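Uncharacterized protein (Pyrococcus horikoshii, PDB 2P8T) is of unknown function but possibly binds ATP, and joins a helix-turn-helix-type N-terminal domain to an alpha+beta C-terminal domain. Local coordinates at residues A[22-26]-A[36-40]; A[92-98]-A[166-172]; A[116-122]-A[177-182]. All coordinates share one frame; numbering follows the deposited sequence.

Contact 1 of 3, residues A[22-26]-A[36-40]; sequences AVIFL and ISERL
Leu-40 reaches from segment 36-40 into the face of segment 22-26 made by Ala-22, Val-23 and Leu-26. The two helices belong to the N-terminal domain, whose three helices and two-stranded hairpin fit a winged helix-turn-helix. The segment axes stay 11.0 Å apart at an angle of 117°, so side chains alone bridge the gap. No hydrogen bond crosses it.

The tight part is at Ala-22. Its CB lies 3.5 Å from CD2 of Leu-40, closer than usual for two methyl carbons. The small side chain of Ala-22 gives that methyl a place against the helix. The two branches of Leu-40 divide the work. CD2 also meets CD1 of Leu-26 at 3.7 Å, while CD1 turns to CG2 of Val-23, also at 3.7 Å. That valine branch is the one beside the backbone N, since CG1 takes the position anti to it (chi1 163°). The same CG2 methyl touches CG2 of Ile-36 at 4.1 Å, with the two side chains at about a right angle.

Packing is looser toward the other edge. CD1 of Ile-36 comes only within 4.4 Å of CB of Leu-26. On the solvent side, the exposed Arg-39 lies obliquely across Leu-26. Its NE is 3.5 Å from CD2 of Leu-26, a plain van der Waals approach. The chain of Arg-39 bends at chi3 (49°), and the aliphatic part at CB also meets CD1 of Leu-26.

Helix 44-56 closes over Val-23 through Leu-50 and Leu-54. Ile-24 packs on Ile-76 and Leu-80 of helix 71-81. Ala-22 and Phe-25 rest on Ile-180 of helix 172-187, which ties this domain to the C-terminal one.

Contact 2 of 3, residues A[92-98]-A[166-172]; sequences VDGYPGI and ITWAETP
Val-92 fits its side chain against the indole of Trp-168, beside an antiparallel pairing of strands 95-102 and 163-168. Strand 95-102 is the second arm of a beta hairpin, and its type I' turn runs from Val-92 to Tyr-95. CG1 of Val-92 is the bump. It stands over one face of the indole, 3.7 Å from the centroid of the six-membered ring, a CH-pi contact. The CG2 branch fills in beside it, 4.1 Å from CG2 of Ile-166. Trp-168 holds CG between its backbone N and carbonyl carbon (chi1 60°), which turns the indole toward Val-92. Tyr-95 adds little ring overlap; its CB sits by CD1 of Trp-168.

Gly-97 has no side chain, and the backbone and CB of Trp-168 close in on it; the CA atoms of the two are 3.8 Å apart, a non-hydrogen-bonded pair. Farther out, the Pro-96 ring fills the bend at Glu-170 to Pro-172, and its CG lies 3.8 Å from CD of Pro-172. Ile-98 and Thr-167 form a hydrogen-bonded pair with two backbone bonds. On that face Ile-98 packs against Ala-175 and Ala-179 of helix 172-187. A further backbone bond runs from Ala-169 N to Pro-96 O, 3.0 Å.

Contact 3 of 3, residues A[116-122]-A[177-182]; sequences EAIKFDA and KSAIHV
His-181 lies flat on Phe-120 in an offset stack. Its partner sits where helix 110-119 ends in a Schellman motif, with Asp-121 at positive phi as the C-prime residue. The CB atoms of Phe-120 and, after the turn, of Ala-122 both point toward helix 172-187. The ring planes differ by 5° and the centroids are 4.0 Å apart.

His-181 can be followed outward. Its CB already lies over the face of the phenyl ring, 3.8 Å from the centroid, as a CH-pi contact. CG is anti to the backbone N (chi1 -180°), which carries the imidazole out over Phe-120, and it meets CD1 of Phe-120 at 3.5 Å. ND1 stands over CE1 of Phe-120, and it is hydrogen-bonded to Glu-18 of helix 17-26. CD2 turns to the last turn of the other helix and comes within 3.6 Å of Glu-116 O. CE1 lies beyond the phenyl rim, on the side of CE1 of Phe-120. NE2 is the polar end toward Glu-116, whose OE1 lies in the imidazole plane at its edge.

Around the stack, CG of Lys-177 meets the phenyl edge at CE2, and its NZ forms a salt bridge with Asp-19. Ser-178 CB lies 3.6 Å from both Ala-117 O and Phe-120 O. Its OG is hydrogen-bonded within its helix to Lys-174 O and Ala-175 O, and touches CB of Ala-122. CB of Ala-117 fits against CG2 of Val-182, 3.7 Å away.

A water links the carboxylate of Glu-116 to the imidazole of His-181, donating to OE1 at 2.7 Å and accepting weakly from NE2 at 3.3 Å.

Contact 1 is buried and purely apolar across its helices, apart from the exposed arginine at its rim. Contacts 2 and 3 are partly buried and belong to the C-terminal domain. Contact 2 relies on backbone hydrogen bonds within a sheet; contact 3 rests mainly on stacked rings at the end of a helix, with a weakly held water at its edge. They share the chain that runs from strand 163-168 into helix 172-187, and they meet where Thr-167 OG1 lies 3.4 Å from Ala-179 CB. Helix 172-187 serves contact 3 on one side and contact 1 on another. Contacts 1 and 2 do not touch; their centres are about 17 Å apart.

Contact 1 of 3, residues A[22-26]-A[36-40]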
loop_
_atom_site.group_PDB
_atom_site.type_symbol
_atom_site.label_atom_id
_atom_site.label_comp_id
_atom_site.label_asym_id
_atom_site.label_seq_id
_atom_site.Cartn_x
_atom_site.Cartn_y
_atom_site.Cartn_z
ATOM N N ALA A 22 -2.903 -2.460 5.441
ATOM C CA ALA A 22 -1.782 -1.730 6.021
ATOM C C ALA A 22 -1.119 -2.461 7.183
ATOM O O ALA A 22 0.112 -2.534 7.246
ATOM C CB ALA A 22 -2.196 -0.311 6.442
ATOM N N VAL A 23 -1.925 -2.990 8.105
ATOM C CA VAL A 23 -1.371 -3.699 9.264
ATOM C C VAL A 23 -0.540 -4.906 8.811
ATOM O O VAL A 23 0.555 -5.133 9.306
ATOM C CB VAL A 23 -2.493 -4.134 10.268
ATOM C CG1 VAL A 23 -1.991 -5.212 11.220
ATOM C CG2 VAL A 23 -3.026 -2.924 11.016
ATOM N N ILE A 24 -1.059 -5.654 7.847
ATOM C CA ILE A 24 -0.372 -6.825 7.318
ATOM C C ILE A 24 0.931 -6.437 6.615
ATOM O O ILE A 24 1.945 -7.117 6.793
ATOM C CB ILE A 24 -1.293 -7.660 6.393
ATOM C CG1 ILE A 24 -2.569 -8.072 7.166
ATOM C CG2 ILE A 24 -0.568 -8.897 5.840
ATOM C CD1 ILE A 24 -3.506 -8.962 6.382
ATOM N N PHE A 25 0.903 -5.363 5.834
ATOM C CA PHE A 25 2.160 -4.793 5.317
ATOM C C PHE A 25 3.131 -4.407 6.442
ATOM O O PHE A 25 4.334 -4.684 6.361
ATOM C CB PHE A 25 1.913 -3.602 4.391
ATOM C CG PHE A 25 1.497 -3.993 3.003
ATOM C CD1 PHE A 25 2.335 -4.781 2.204
ATOM C CD2 PHE A 25 0.283 -3.577 2.489
ATOM C CE1 PHE A 25 1.963 -5.146 0.918
ATOM C CE2 PHE A 25 -0.100 -3.926 1.204
ATOM C CZ PHE A 25 0.741 -4.720 0.411
ATOM N N LEU A 26 2.614 -3.766 7.490
ATOM C CA LEU A 26 3.474 -3.260 8.571
ATOM C C LEU A 26 4.123 -4.364 9.385
ATOM O O LEU A 26 5.283 -4.241 9.790
ATOM C CB LEU A 26 2.704 -2.310 9.498
ATOM C CG LEU A 26 2.395 -0.910 8.965
ATOM C CD1 LEU A 26 1.435 -0.168 9.905
ATOM C CD2 LEU A 26 3.662 -0.093 8.726
ATOM N N ILE A 36 1.752 0.719 15.881
ATOM C CA ILE A 36 0.743 0.547 14.842
ATOM C C ILE A 36 -0.160 1.788 14.770
ATOM O O ILE A 36 -0.395 2.328 13.684
ATOM C CB ILE A 36 -0.095 -0.754 15.066
ATOM C CG1 ILE A 36 0.801 -2.006 15.083
ATOM C CG2 ILE A 36 -1.204 -0.881 14.037
ATOM C CD1 ILE A 36 1.293 -2.484 13.712
ATOM N N SER A 37 -0.643 2.242 15.930
ATOM C CA SER A 37 -1.500 3.430 16.033
ATOM C C SER A 37 -0.894 4.675 15.384
ATOM O O SER A 37 -1.597 5.426 14.706
ATOM C CB SER A 37 -1.820 3.744 17.497
ATOM O OG SER A 37 -2.714 2.793 18.042
ATOM N N GLU A 38 0.404 4.881 15.608
ATOM C CA GLU A 38 1.112 6.050 15.082
ATOM C C GLU A 38 1.282 5.975 13.560
ATOM O O GLU A 38 1.084 6.966 12.856
ATOM C CB GLU A 38 2.473 6.242 15.782
ATOM C CG GLU A 38 3.546 5.220 15.392
ATOM C CD GLU A 38 4.971 5.619 15.777
ATOM O OE1 GLU A 38 5.173 6.165 16.890
ATOM O OE2 GLU A 38 5.893 5.352 14.970
ATOM N N ARG A 39 1.623 4.787 13.068
ATOM C CA ARG A 39 1.929 4.581 11.651
ATOM C C ARG A 39 0.687 4.497 10.763
ATOM O O ARG A 39 0.756 4.786 9.562
ATOM C CB ARG A 39 2.819 3.347 11.474
ATOM C CG ARG A 39 4.190 3.495 12.129
ATOM C CD ARG A 39 5.247 2.605 11.502
ATOM N NE ARG A 39 5.268 2.693 10.039
ATOM C CZ ARG A 39 6.367 2.622 9.290
ATOM N NH1 ARG A 39 7.563 2.489 9.858
ATOM N NH2 ARG A 39 6.270 2.704 7.970
ATOM N N LEU A 40 -0.442 4.101 11.347
ATOM C CA LEU A 40 -1.715 4.052 10.626
ATOM C C LEU A 40 -2.490 5.356 10.754
ATOM O O LEU A 40 -3.331 5.667 9.909
ATOM C CB LEU A 40 -2.604 2.927 11.154
ATOM C CG LEU A 40 -2.245 1.441 11.123
ATOM C CD1 LEU A 40 -3.329 0.684 11.878
ATOM C CD2 LEU A 40 -2.127 0.924 9.706
#

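Contact 2 of 3, residues A[92-98]-A[166-172]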
loop_
_atom_site.group_PDB
_atom_site.type_symbol
_atom_site.label_atom_id
_atom_site.label_comp_id
_atom_site.label_asym_id
_atom_site.label_seq_id
_atom_site.Cartn_x
_atom_site.Cartn_y
_atom_site.Cartn_z
ATOM N N VAL A 92 8.099 13.401 -2.353
ATOM C CA VAL A 92 7.683 14.052 -3.593
ATOM C C VAL A 92 7.502 15.531 -3.279
ATOM O O VAL A 92 6.671 15.883 -2.445
ATOM C CB VAL A 92 6.358 13.453 -4.173
ATOM C CG1 VAL A 92 5.950 14.170 -5.466
ATOM C CG2 VAL A 92 6.505 11.961 -4.434
ATOM N N ASP A 93 8.319 16.381 -3.904
ATOM C CA ASP A 93 8.217 17.827 -3.711
ATOM C C ASP A 93 8.178 18.165 -2.211
ATOM O O ASP A 93 7.405 19.022 -1.782
ATOM C CB ASP A 93 6.969 18.379 -4.434
ATOM C CG ASP A 93 7.145 18.469 -5.959
ATOM O OD1 ASP A 93 8.188 18.996 -6.406
ATOM O OD2 ASP A 93 6.234 18.025 -6.714
ATOM N N GLY A 94 8.977 17.447 -1.423
ATOM C CA GLY A 94 9.084 17.680 0.021
ATOM C C GLY A 94 8.017 17.081 0.932
ATOM O O GLY A 94 8.078 17.276 2.142
ATOM N N TYR A 95 7.035 16.379 0.359
ATOM C CA TYR A 95 6.015 15.651 1.132
ATOM C C TYR A 95 6.356 14.164 1.251
ATOM O O TYR A 95 6.900 13.590 0.306
ATOM C CB TYR A 95 4.648 15.781 0.453
ATOM C CG TYR A 95 4.154 17.197 0.381
ATOM C CD1 TYR A 95 3.554 17.797 1.488
ATOM C CD2 TYR A 95 4.296 17.939 -0.782
ATOM C CE1 TYR A 95 3.117 19.108 1.435
ATOM C CE2 TYR A 95 3.859 19.245 -0.852
ATOM C CZ TYR A 95 3.264 19.825 0.258
ATOM O OH TYR A 95 2.816 21.131 0.187
ATOM N N PRO A 96 6.020 13.532 2.400
ATOM C CA PRO A 96 6.215 12.071 2.475
ATOM C C PRO A 96 5.329 11.340 1.479
ATOM O O PRO A 96 4.165 11.685 1.329
ATOM C CB PRO A 96 5.808 11.718 3.915
ATOM C CG PRO A 96 4.997 12.887 4.402
ATOM C CD PRO A 96 5.478 14.090 3.657
ATOM N N GLY A 97 5.884 10.320 0.830
ATOM C CA GLY A 97 5.150 9.525 -0.133
ATOM C C GLY A 97 5.362 8.031 0.028
ATOM O O GLY A 97 6.208 7.590 0.814
ATOM N N ILE A 98 4.603 7.254 -0.745
ATOM C CA ILE A 98 4.708 5.804 -0.738
ATOM C C ILE A 98 4.569 5.307 -2.187
ATOM O O ILE A 98 3.720 5.788 -2.930
ATOM C CB ILE A 98 3.593 5.175 0.156
ATOM C CG1 ILE A 98 3.899 5.394 1.641
ATOM C CG2 ILE A 98 3.386 3.678 -0.163
ATOM C CD1 ILE A 98 4.957 4.420 2.194
ATOM N N ILE A 166 2.276 5.917 -6.963
ATOM C CA ILE A 166 3.050 6.796 -6.069
ATOM C C ILE A 166 2.128 7.856 -5.500
ATOM O O ILE A 166 1.599 8.668 -6.247
ATOM C CB ILE A 166 4.222 7.500 -6.792
ATOM C CG1 ILE A 166 5.119 6.462 -7.472
ATOM C CG2 ILE A 166 5.052 8.373 -5.792
ATOM C CD1 ILE A 166 6.122 7.016 -8.444
ATOM N N THR A 167 1.919 7.824 -4.190
ATOM C CA THR A 167 1.125 8.877 -3.529
ATOM C C THR A 167 2.013 9.718 -2.624
ATOM O O THR A 167 3.079 9.252 -2.161
ATOM C CB THR A 167 -0.009 8.288 -2.659
ATOM O OG1 THR A 167 0.559 7.502 -1.604
ATOM C CG2 THR A 167 -0.969 7.439 -3.477
ATOM N N TRP A 168 1.569 10.938 -2.328
ATOM C CA TRP A 168 2.220 11.732 -1.288
ATOM C C TRP A 168 1.172 12.516 -0.537
ATOM O O TRP A 168 0.065 12.703 -1.033
ATOM C CB TRP A 168 3.321 12.650 -1.850
ATOM C CG TRP A 168 2.863 13.644 -2.855
ATOM C CD1 TRP A 168 2.588 14.984 -2.639
ATOM C CD2 TRP A 168 2.646 13.411 -4.253
ATOM N NE1 TRP A 168 2.208 15.582 -3.828
ATOM C CE2 TRP A 168 2.232 14.639 -4.828
ATOM C CE3 TRP A 168 2.767 12.279 -5.081
ATOM C CZ2 TRP A 168 1.949 14.765 -6.191
ATOM C CZ3 TRP A 168 2.471 12.398 -6.435
ATOM C CH2 TRP A 168 2.062 13.637 -6.975
ATOM N N ALA A 169 1.507 12.930 0.677
ATOM C CA ALA A 169 0.510 13.498 1.579
ATOM C C ALA A 169 1.206 14.287 2.675
ATOM O O ALA A 169 2.432 14.414 2.670
ATOM C CB ALA A 169 -0.349 12.378 2.178
ATOM N N GLU A 170 0.426 14.813 3.612
ATOM C CA GLU A 170 0.978 15.603 4.712
ATOM C C GLU A 170 1.723 14.727 5.710
ATOM O O GLU A 170 2.671 15.184 6.355
ATOM C CB GLU A 170 -0.127 16.399 5.421
ATOM C CG GLU A 170 -0.930 17.326 4.501
ATOM C CD GLU A 170 -0.252 18.650 4.174
ATOM O OE1 GLU A 170 0.946 18.838 4.501
ATOM O OE2 GLU A 170 -0.934 19.523 3.584
ATOM N N THR A 171 1.302 13.468 5.825
ATOM C CA THR A 171 1.916 12.526 6.763
ATOM C C THR A 171 2.194 11.211 6.042
ATOM O O THR A 171 1.503 10.896 5.077
ATOM C CB THR A 171 1.014 12.271 8.010
ATOM O OG1 THR A 171 -0.144 11.522 7.640
ATOM C CG2 THR A 171 0.573 13.582 8.682
ATOM N N PRO A 172 3.217 10.453 6.494
ATOM C CA PRO A 172 3.444 9.119 5.952
ATOM C C PRO A 172 2.211 8.208 6.032
ATOM O O PRO A 172 1.987 7.414 5.122
ATOM C CB PRO A 172 4.582 8.577 6.816
ATOM C CG PRO A 172 5.310 9.795 7.285
ATOM C CD PRO A 172 4.248 10.825 7.485
#

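Contact 3 of 3, residues A[116-122]-A[177-182]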
loop_
_atom_site.group_PDB
_atom_site.type_symbol
_atom_site.label_atom_id
_atom_site.label_comp_id
_atom_site.label_asym_id
_atom_site.label_seq_id
_atom_site.Cartn_x
_atom_site.Cartn_y
_atom_site.Cartn_z
ATOM N N GLU A 116 -9.323 9.238 -6.726
ATOM C CA GLU A 116 -9.622 8.335 -5.601
ATOM C C GLU A 116 -8.560 8.442 -4.518
ATOM O O GLU A 116 -8.890 8.413 -3.333
ATOM C CB GLU A 116 -9.793 6.875 -6.061
ATOM C CG GLU A 116 -11.059 6.595 -6.881
ATOM C CD GLU A 116 -12.332 7.142 -6.237
ATOM O OE1 GLU A 116 -12.622 6.778 -5.077
ATOM O OE2 GLU A 116 -13.020 7.961 -6.888
ATOM N N ALA A 117 -7.286 8.604 -4.896
ATOM C CA ALA A 117 -6.224 8.731 -3.868
ATOM C C ALA A 117 -6.380 10.023 -3.056
ATOM O O ALA A 117 -6.221 10.025 -1.846
ATOM C CB ALA A 117 -4.835 8.675 -4.498
ATOM N N ILE A 118 -6.689 11.119 -3.744
ATOM C CA ILE A 118 -6.908 12.407 -3.072
ATOM C C ILE A 118 -8.143 12.358 -2.134
ATOM O O ILE A 118 -8.119 12.948 -1.036
ATOM C CB ILE A 118 -6.933 13.583 -4.090
ATOM C CG1 ILE A 118 -5.537 13.750 -4.730
ATOM C CG2 ILE A 118 -7.306 14.900 -3.397
ATOM C CD1 ILE A 118 -5.510 14.636 -5.958
ATOM N N LYS A 119 -9.187 11.637 -2.544
ATOM C CA LYS A 119 -10.345 11.362 -1.663
ATOM C C LYS A 119 -9.933 10.647 -0.373
ATOM O O LYS A 119 -10.524 10.874 0.679
ATOM C CB LYS A 119 -11.425 10.543 -2.383
ATOM C CG LYS A 119 -12.251 11.318 -3.375
ATOM C CD LYS A 119 -13.317 10.428 -3.970
ATOM C CE LYS A 119 -13.959 11.085 -5.162
ATOM N NZ LYS A 119 -15.070 10.244 -5.684
ATOM N N PHE A 120 -8.913 9.792 -0.469
ATOM C CA PHE A 120 -8.306 9.096 0.688
ATOM C C PHE A 120 -7.146 9.875 1.316
ATOM O O PHE A 120 -6.226 9.297 1.901
ATOM C CB PHE A 120 -7.859 7.690 0.272
ATOM C CG PHE A 120 -8.587 6.563 0.978
ATOM C CD1 PHE A 120 -9.905 6.256 0.662
ATOM C CD2 PHE A 120 -7.925 5.787 1.931
ATOM C CE1 PHE A 120 -10.564 5.204 1.297
ATOM C CE2 PHE A 120 -8.581 4.720 2.576
ATOM C CZ PHE A 120 -9.896 4.439 2.259
ATOM N N ASP A 121 -7.204 11.197 1.185
ATOM C CA ASP A 121 -6.333 12.138 1.897
ATOM C C ASP A 121 -4.889 12.250 1.387
ATOM O O ASP A 121 -4.036 12.747 2.093
ATOM C CB ASP A 121 -6.392 11.908 3.418
ATOM C CG ASP A 121 -7.773 12.225 4.002
ATOM O OD1 ASP A 121 -8.304 13.327 3.731
ATOM O OD2 ASP A 121 -8.348 11.363 4.698
ATOM N N ALA A 122 -4.642 11.812 0.154
ATOM C CA ALA A 122 -3.374 12.099 -0.537
ATOM C C ALA A 122 -3.370 13.561 -0.944
ATOM O O ALA A 122 -4.426 14.114 -1.249
ATOM C CB ALA A 122 -3.239 11.209 -1.795
ATOM N N LYS A 177 -1.966 4.976 3.462
ATOM C CA LYS A 177 -3.386 4.637 3.354
ATOM C C LYS A 177 -3.927 4.890 1.946
ATOM O O LYS A 177 -4.643 4.051 1.384
ATOM C CB LYS A 177 -4.193 5.424 4.411
ATOM C CG LYS A 177 -5.616 4.885 4.710
ATOM C CD LYS A 177 -6.132 5.398 6.079
ATOM C CE LYS A 177 -7.663 5.318 6.214
ATOM N NZ LYS A 177 -8.170 3.888 6.214
ATOM N N SER A 178 -3.576 6.036 1.370
ATOM C CA SER A 178 -4.066 6.377 0.039
ATOM C C SER A 178 -3.453 5.474 -1.036
ATOM O O SER A 178 -4.148 5.069 -1.978
ATOM C CB SER A 178 -3.823 7.856 -0.285
ATOM O OG SER A 178 -2.444 8.214 -0.197
ATOM N N ALA A 179 -2.166 5.152 -0.899
ATOM C CA ALA A 179 -1.526 4.217 -1.860
ATOM C C ALA A 179 -2.198 2.833 -1.797
ATOM O O ALA A 179 -2.485 2.220 -2.834
ATOM C CB ALA A 179 -0.015 4.118 -1.586
ATOM N N ILE A 180 -2.467 2.351 -0.583
ATOM C CA ILE A 180 -3.148 1.068 -0.408
ATOM C C ILE A 180 -4.564 1.133 -0.988
ATOM O O ILE A 180 -5.026 0.192 -1.612
ATOM C CB ILE A 180 -3.112 0.587 1.068
ATOM C CG1 ILE A 180 -1.668 0.265 1.452
ATOM C CG2 ILE A 180 -4.014 -0.673 1.256
ATOM C CD1 ILE A 180 -1.432 -0.008 2.928
ATOM N N HIS A 181 -5.241 2.270 -0.820
ATOM C CA HIS A 181 -6.567 2.414 -1.433
ATOM C C HIS A 181 -6.511 2.195 -2.961
ATOM O O HIS A 181 -7.324 1.482 -3.516
ATOM C CB HIS A 181 -7.144 3.788 -1.100
ATOM C CG HIS A 181 -8.504 4.017 -1.677
ATOM N ND1 HIS A 181 -9.580 3.212 -1.377
ATOM C CD2 HIS A 181 -8.956 4.944 -2.551
ATOM C CE1 HIS A 181 -10.644 3.638 -2.038
ATOM N NE2 HIS A 181 -10.292 4.694 -2.751
ATOM N N VAL A 182 -5.536 2.817 -3.628
ATOM C CA VAL A 182 -5.355 2.653 -5.083
ATOM C C VAL A 182 -5.024 1.202 -5.451
ATOM O O VAL A 182 -5.595 0.622 -6.388
ATOM C CB VAL A 182 -4.281 3.644 -5.651
ATOM C CG1 VAL A 182 -4.106 3.444 -7.161
ATOM C CG2 VAL A 182 -4.654 5.122 -5.324
HETATM O O HOH W 1 -12.704 4.080 -4.886
#